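Local coordinates for RabGDI protein (Plasmodium falciparum 3D7, PDB 3P1W), which probably binds prenylated Rab GTPases in the GDP state and slows their nucleotide release, as a Rab GDP-dissociation inhibitor of vesicle transport, at residues Glu32-Gly37 with Asn444-Ile449; Ser40-Lys45 with Gln448-Leu453. All coordinates share one frame; numbering follows the deposited sequence.

Contact 1 (Glu32-Gly37 with Asn444-Ile449); sequences ECILSG and NDLLQI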
loop_
_atom_site.group_PDB
_atom_site.type_symbol
_atom_site.label_atom_id
_atom_site.label_comp_id
_atom_site.label_asym_id
_atom_site.label_seq_id
_atom_site.Cartn_x
_atom_site.Cartn_y
_atom_site.Cartn_z
ATOM N N GLU A 32 3.406 -10.582 -6.888
ATOM C CA GLU A 32 3.616 -11.749 -7.774
ATOM C C GLU A 32 2.481 -11.901 -8.793
ATOM O O GLU A 32 2.721 -12.182 -9.984
ATOM C CB GLU A 32 3.765 -13.016 -6.950
ATOM C CG GLU A 32 5.189 -13.252 -6.398
ATOM C CD GLU A 32 5.551 -12.368 -5.192
ATOM O OE1 GLU A 32 4.630 -11.940 -4.468
ATOM O OE2 GLU A 32 6.757 -12.107 -4.980
ATOM N N CYS A 33 1.248 -11.745 -8.318
ATOM C CA CYS A 33 0.074 -11.835 -9.182
ATOM C C CYS A 33 0.073 -10.748 -10.268
ATOM O O CYS A 33 -0.169 -11.028 -11.466
ATOM C CB CYS A 33 -1.178 -11.736 -8.359
ATOM S SG CYS A 33 -1.450 -13.160 -7.326
ATOM N N ILE A 34 0.372 -9.515 -9.862
ATOM C CA ILE A 34 0.430 -8.377 -10.800
ATOM C C ILE A 34 1.516 -8.578 -11.866
ATOM O O ILE A 34 1.269 -8.388 -13.088
ATOM C CB ILE A 34 0.640 -7.022 -10.028
ATOM C CG1 ILE A 34 -0.568 -6.746 -9.130
ATOM C CG2 ILE A 34 0.883 -5.893 -11.006
ATOM C CD1 ILE A 34 -0.341 -5.699 -7.989
ATOM N N LEU A 35 2.699 -8.997 -11.429
ATOM C CA LEU A 35 3.798 -9.281 -12.339
ATOM C C LEU A 35 3.448 -10.446 -13.278
ATOM O O LEU A 35 3.752 -10.400 -14.463
ATOM C CB LEU A 35 5.093 -9.575 -11.567
ATOM C CG LEU A 35 5.821 -8.341 -11.026
ATOM C CD1 LEU A 35 6.777 -8.697 -9.893
ATOM C CD2 LEU A 35 6.523 -7.582 -12.134
ATOM N N SER A 36 2.789 -11.478 -12.752
ATOM C CA SER A 36 2.330 -12.599 -13.578
ATOM C C SER A 36 1.373 -12.117 -14.677
ATOM O O SER A 36 1.462 -12.554 -15.845
ATOM C CB SER A 36 1.635 -13.672 -12.721
ATOM O OG SER A 36 2.536 -14.274 -11.806
ATOM N N GLY A 37 0.455 -11.230 -14.290
ATOM C CA GLY A 37 -0.490 -10.588 -15.198
ATOM C C GLY A 37 0.198 -9.845 -16.326
ATOM O O GLY A 37 -0.126 -10.051 -17.503
ATOM N N ASN A 444 5.895 0.477 -6.848
ATOM C CA ASN A 444 7.271 0.867 -7.169
ATOM C C ASN A 444 8.225 -0.328 -7.214
ATOM O O ASN A 444 9.043 -0.443 -8.139
ATOM C CB ASN A 444 7.825 1.894 -6.201
ATOM C CG ASN A 444 7.157 3.288 -6.354
ATOM O OD1 ASN A 444 6.514 3.576 -7.353
ATOM N ND2 ASN A 444 7.311 4.123 -5.341
ATOM N N ASP A 445 8.105 -1.215 -6.227
ATOM C CA ASP A 445 8.950 -2.406 -6.180
ATOM C C ASP A 445 8.691 -3.312 -7.369
ATOM O O ASP A 445 9.632 -3.743 -8.019
ATOM C CB ASP A 445 8.722 -3.182 -4.882
ATOM C CG ASP A 445 9.608 -4.430 -4.772
ATOM O OD1 ASP A 445 10.839 -4.319 -4.967
ATOM O OD2 ASP A 445 9.041 -5.512 -4.485
ATOM N N LEU A 446 7.426 -3.611 -7.663
ATOM C CA LEU A 446 7.132 -4.492 -8.801
ATOM C C LEU A 446 7.535 -3.845 -10.118
ATOM O O LEU A 446 8.031 -4.536 -11.007
ATOM C CB LEU A 446 5.678 -5.005 -8.793
ATOM C CG LEU A 446 4.509 -4.086 -9.155
ATOM C CD1 LEU A 446 4.353 -4.084 -10.688
ATOM C CD2 LEU A 446 3.216 -4.586 -8.491
ATOM N N LEU A 447 7.396 -2.524 -10.228
ATOM C CA LEU A 447 7.888 -1.823 -11.425
ATOM C C LEU A 447 9.408 -1.907 -11.594
ATOM O O LEU A 447 9.898 -2.043 -12.712
ATOM C CB LEU A 447 7.437 -0.370 -11.441
ATOM C CG LEU A 447 5.946 -0.219 -11.751
ATOM C CD1 LEU A 447 5.550 1.240 -11.611
ATOM C CD2 LEU A 447 5.600 -0.749 -13.157
ATOM N N GLN A 448 10.144 -1.810 -10.487
ATOM C CA GLN A 448 11.603 -1.961 -10.503
ATOM C C GLN A 448 11.961 -3.387 -10.951
ATOM O O GLN A 448 12.836 -3.579 -11.801
ATOM C CB GLN A 448 12.201 -1.648 -9.120
ATOM C CG GLN A 448 13.727 -1.443 -9.076
ATOM C CD GLN A 448 14.282 -1.279 -7.652
ATOM O OE1 GLN A 448 14.391 -2.243 -6.890
ATOM N NE2 GLN A 448 14.638 -0.055 -7.299
ATOM N N ILE A 449 11.283 -4.390 -10.405
ATOM C CA ILE A 449 11.509 -5.769 -10.851
ATOM C C ILE A 449 11.253 -5.889 -12.366
ATOM O O ILE A 449 12.123 -6.387 -13.099
ATOM C CB ILE A 449 10.656 -6.770 -10.066
ATOM C CG1 ILE A 449 11.171 -6.846 -8.617
ATOM C CG2 ILE A 449 10.662 -8.139 -10.773
ATOM C CD1 ILE A 449 10.268 -7.639 -7.671
#

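Contact 2 (Ser40-Lys45 with Gln448-Leu453); sequences SHYGKK and QIWENL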
loop_
_atom_site.group_PDB
_atom_site.type_symbol
_atom_site.label_atom_id
_atom_site.label_comp_id
_atom_site.label_asym_id
_atom_site.label_seq_id
_atom_site.Cartn_x
_atom_site.Cartn_y
_atom_site.Cartn_z
ATOM N N SER A 40 2.051 -12.422 -18.645
ATOM C CA SER A 40 1.053 -13.083 -19.487
ATOM C C SER A 40 0.508 -12.121 -20.547
ATOM O O SER A 40 0.278 -12.505 -21.702
ATOM C CB SER A 40 -0.076 -13.656 -18.607
ATOM O OG SER A 40 -1.132 -14.209 -19.381
ATOM N N HIS A 41 0.299 -10.862 -20.165
ATOM C CA HIS A 41 -0.169 -9.856 -21.124
ATOM C C HIS A 41 0.828 -9.623 -22.269
ATOM O O HIS A 41 0.422 -9.478 -23.437
ATOM C CB HIS A 41 -0.476 -8.536 -20.415
ATOM C CG HIS A 41 -0.938 -7.449 -21.333
ATOM N ND1 HIS A 41 -0.101 -6.446 -21.781
ATOM C CD2 HIS A 41 -2.149 -7.204 -21.889
ATOM C CE1 HIS A 41 -0.778 -5.629 -22.568
ATOM N NE2 HIS A 41 -2.023 -6.066 -22.647
ATOM N N TYR A 42 2.123 -9.595 -21.951
ATOM C CA TYR A 42 3.159 -9.346 -22.961
ATOM C C TYR A 42 3.676 -10.646 -23.606
ATOM O O TYR A 42 4.782 -10.687 -24.142
ATOM C CB TYR A 42 4.321 -8.529 -22.371
ATOM C CG TYR A 42 4.023 -7.049 -22.226
ATOM C CD1 TYR A 42 3.678 -6.503 -20.994
ATOM C CD2 TYR A 42 4.090 -6.189 -23.329
ATOM C CE1 TYR A 42 3.410 -5.142 -20.852
ATOM C CE2 TYR A 42 3.815 -4.827 -23.199
ATOM C CZ TYR A 42 3.478 -4.309 -21.954
ATOM O OH TYR A 42 3.205 -2.965 -21.807
ATOM N N GLY A 43 2.873 -11.705 -23.529
ATOM C CA GLY A 43 3.100 -12.911 -24.304
ATOM C C GLY A 43 4.107 -13.879 -23.720
ATOM O O GLY A 43 4.547 -14.777 -24.415
ATOM N N LYS A 44 4.479 -13.726 -22.447
ATOM C CA LYS A 44 5.475 -14.637 -21.870
ATOM C C LYS A 44 4.803 -15.912 -21.348
ATOM O O LYS A 44 3.632 -15.893 -20.980
ATOM C CB LYS A 44 6.307 -13.951 -20.782
ATOM C CG LYS A 44 7.173 -12.787 -21.301
ATOM C CD LYS A 44 8.429 -13.281 -21.982
ATOM C CE LYS A 44 9.182 -12.166 -22.706
ATOM N NZ LYS A 44 10.307 -12.737 -23.506
ATOM N N LYS A 45 5.541 -17.024 -21.372
ATOM C CA LYS A 45 5.038 -18.316 -20.903
ATOM C C LYS A 45 5.440 -18.486 -19.440
ATOM O O LYS A 45 6.628 -18.497 -19.123
ATOM C CB LYS A 45 5.603 -19.467 -21.748
ATOM C CG LYS A 45 5.187 -20.851 -21.228
ATOM C CD LYS A 45 5.431 -21.991 -22.204
ATOM C CE LYS A 45 4.795 -23.260 -21.652
ATOM N NZ LYS A 45 5.232 -24.470 -22.379
ATOM N N GLN A 448 10.144 -1.810 -10.487
ATOM C CA GLN A 448 11.603 -1.961 -10.503
ATOM C C GLN A 448 11.961 -3.387 -10.951
ATOM O O GLN A 448 12.836 -3.579 -11.801
ATOM C CB GLN A 448 12.201 -1.648 -9.120
ATOM C CG GLN A 448 13.727 -1.443 -9.076
ATOM C CD GLN A 448 14.282 -1.279 -7.652
ATOM O OE1 GLN A 448 14.391 -2.243 -6.890
ATOM N NE2 GLN A 448 14.638 -0.055 -7.299
ATOM N N ILE A 449 11.283 -4.390 -10.405
ATOM C CA ILE A 449 11.509 -5.769 -10.851
ATOM C C ILE A 449 11.253 -5.889 -12.366
ATOM O O ILE A 449 12.123 -6.387 -13.099
ATOM C CB ILE A 449 10.656 -6.770 -10.066
ATOM C CG1 ILE A 449 11.171 -6.846 -8.617
ATOM C CG2 ILE A 449 10.662 -8.139 -10.773
ATOM C CD1 ILE A 449 10.268 -7.639 -7.671
ATOM N N TRP A 450 10.105 -5.391 -12.839
ATOM C CA TRP A 450 9.789 -5.413 -14.280
ATOM C C TRP A 450 10.881 -4.771 -15.163
ATOM O O TRP A 450 11.334 -5.377 -16.152
ATOM C CB TRP A 450 8.436 -4.749 -14.578
ATOM C CG TRP A 450 8.081 -4.833 -16.035
ATOM C CD1 TRP A 450 8.365 -3.912 -17.019
ATOM C CD2 TRP A 450 7.420 -5.916 -16.685
ATOM N NE1 TRP A 450 7.907 -4.359 -18.241
ATOM C CE2 TRP A 450 7.324 -5.589 -18.062
ATOM C CE3 TRP A 450 6.886 -7.130 -16.240
ATOM C CZ2 TRP A 450 6.721 -6.431 -18.978
ATOM C CZ3 TRP A 450 6.282 -7.972 -17.171
ATOM C CH2 TRP A 450 6.206 -7.619 -18.517
ATOM N N GLU A 451 11.303 -3.564 -14.801
ATOM C CA GLU A 451 12.365 -2.856 -15.524
ATOM C C GLU A 451 13.619 -3.719 -15.716
ATOM O O GLU A 451 14.249 -3.698 -16.788
ATOM C CB GLU A 451 12.762 -1.562 -14.800
ATOM C CG GLU A 451 13.953 -0.801 -15.432
ATOM C CD GLU A 451 14.242 0.572 -14.785
ATOM O OE1 GLU A 451 13.793 0.834 -13.659
ATOM O OE2 GLU A 451 14.941 1.391 -15.418
ATOM N N ASN A 452 13.988 -4.443 -14.665
ATOM C CA ASN A 452 15.238 -5.208 -14.633
ATOM C C ASN A 452 15.138 -6.611 -15.195
ATOM O O ASN A 452 16.162 -7.218 -15.516
ATOM C CB ASN A 452 15.784 -5.231 -13.208
ATOM C CG ASN A 452 16.346 -3.889 -12.797
ATOM O OD1 ASN A 452 17.362 -3.463 -13.326
ATOM N ND2 ASN A 452 15.692 -3.220 -11.866
ATOM N N LEU A 453 13.915 -7.122 -15.319
ATOM C CA LEU A 453 13.674 -8.373 -16.014
ATOM C C LEU A 453 13.953 -8.199 -17.491
ATOM O O LEU A 453 14.622 -9.023 -18.090
ATOM C CB LEU A 453 12.215 -8.832 -15.886
ATOM C CG LEU A 453 11.643 -9.404 -14.591
ATOM C CD1 LEU A 453 10.135 -9.596 -14.774
ATOM C CD2 LEU A 453 12.287 -10.715 -14.213
#

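Contact 1 (Glu32-Gly37 with Asn444-Ile449)
Leu35 and Leu446 meet at a flat group of the backbone, the peptide carbonyl of Leu446: methyl CD2 of Leu35 lies 3.6 Å from Leu446 O and comes in tilted out of the peptide plane. No aromatic ring or side-chain amide takes part, and the rest of the interface is aliphatic. The two leucines slide past each other in opposite directions, with CD1 of Leu35 beside CB of Leu446 at 4.0 Å. That same methyl also touches CG2 of Ile449, one helical turn on, where the two side chains cross at about a right angle. Leu446 CG sits between its backbone N and carbonyl carbon (chi1 74°), which swings CD2 onto Ile34, 3.7 Å from its CG2 and 3.8 Å from its CD1. Helix 30-41, which carries Ile34 and Leu35, is the connection of a beta-alpha-beta crossover between parallel strands 20-26 and 46-49 in the Rossmann-like part of the GDI fold; helix 440-454 packs against it, and the axes of segments 32-37 and 444-449 cross at -42° and approach to 10.3 Å. Ile105 of helix 101-108 touches both Ile34 and Leu446, and Phe262 of helix 257-268 also packs on Ile34. Beyond the aliphatic contact, Asp445 forms a salt bridge with Lys31, and the buried Glu32 is hydrogen-bonded through OE2 to Thr430.

Contact 2 (Ser40-Lys45 with Gln448-Leu453)
Trp450 meets Tyr42 through the CZ2-CH2 bond of its six-membered ring: CZ2 and CH2 each lie 3.7 Å from Tyr42 CD1, and CZ2 is 4.0 Å from Tyr42 CE1. The planes are inclined at 42° with centroids 5.5 Å apart, so the pair is an oblique aromatic contact. The tight side belongs to the indole. With CG anti to the backbone N (chi1 -177°), Trp450 reaches away from helix 440-454 towards helix 30-41, where Leu35, Leu38 and Leu39 pack on it; Trp454 adds an edge-to-face contact. The loose side is Tyr42, an exposed residue just where helix 30-41 ends. Here the chain leaves the helix in a Schellman motif, with Gly43 at positive phi as its C-prime residue, its N bonded to Ser40 O at 3.3 Å and Lys44 N reaching back to Leu39 O. One face of the phenol ring carries ND1 of the preceding His41, offset toward the rim, while the hydroxyl turns to a hydrogen bond with Lys108. Lys44, beyond the turn, makes a cation-pi contact with Trp454, the same residue that meets the indole edge-to-face. Because no hydrogen bond joins the two segments, the contact rests on dispersion between two obliquely inclined rings, and the tyrosine's polar end is satisfied elsewhere, where the lysine would probably polarise its hydroxyl.

From the N terminus, the chain passes through strand 20-26 into helix 30-41, whose middle supplies contact 1 and whose C-terminal end and following turn supply contact 2. After some 400 residues it returns as helix 440-454, first through 444-449 and then through 448-453. Because both partners advance in the same order, the two long loops cross: contact 1 opens first and also closes first. The contacts share Gln448 and Ile449, their centres are about 8 Å apart, and they join where Leu35 CD2 packs 4.1 Å from Trp450 CE3. Together they tie the N-terminal crossover helix to the C-terminal helix along one continuous seam.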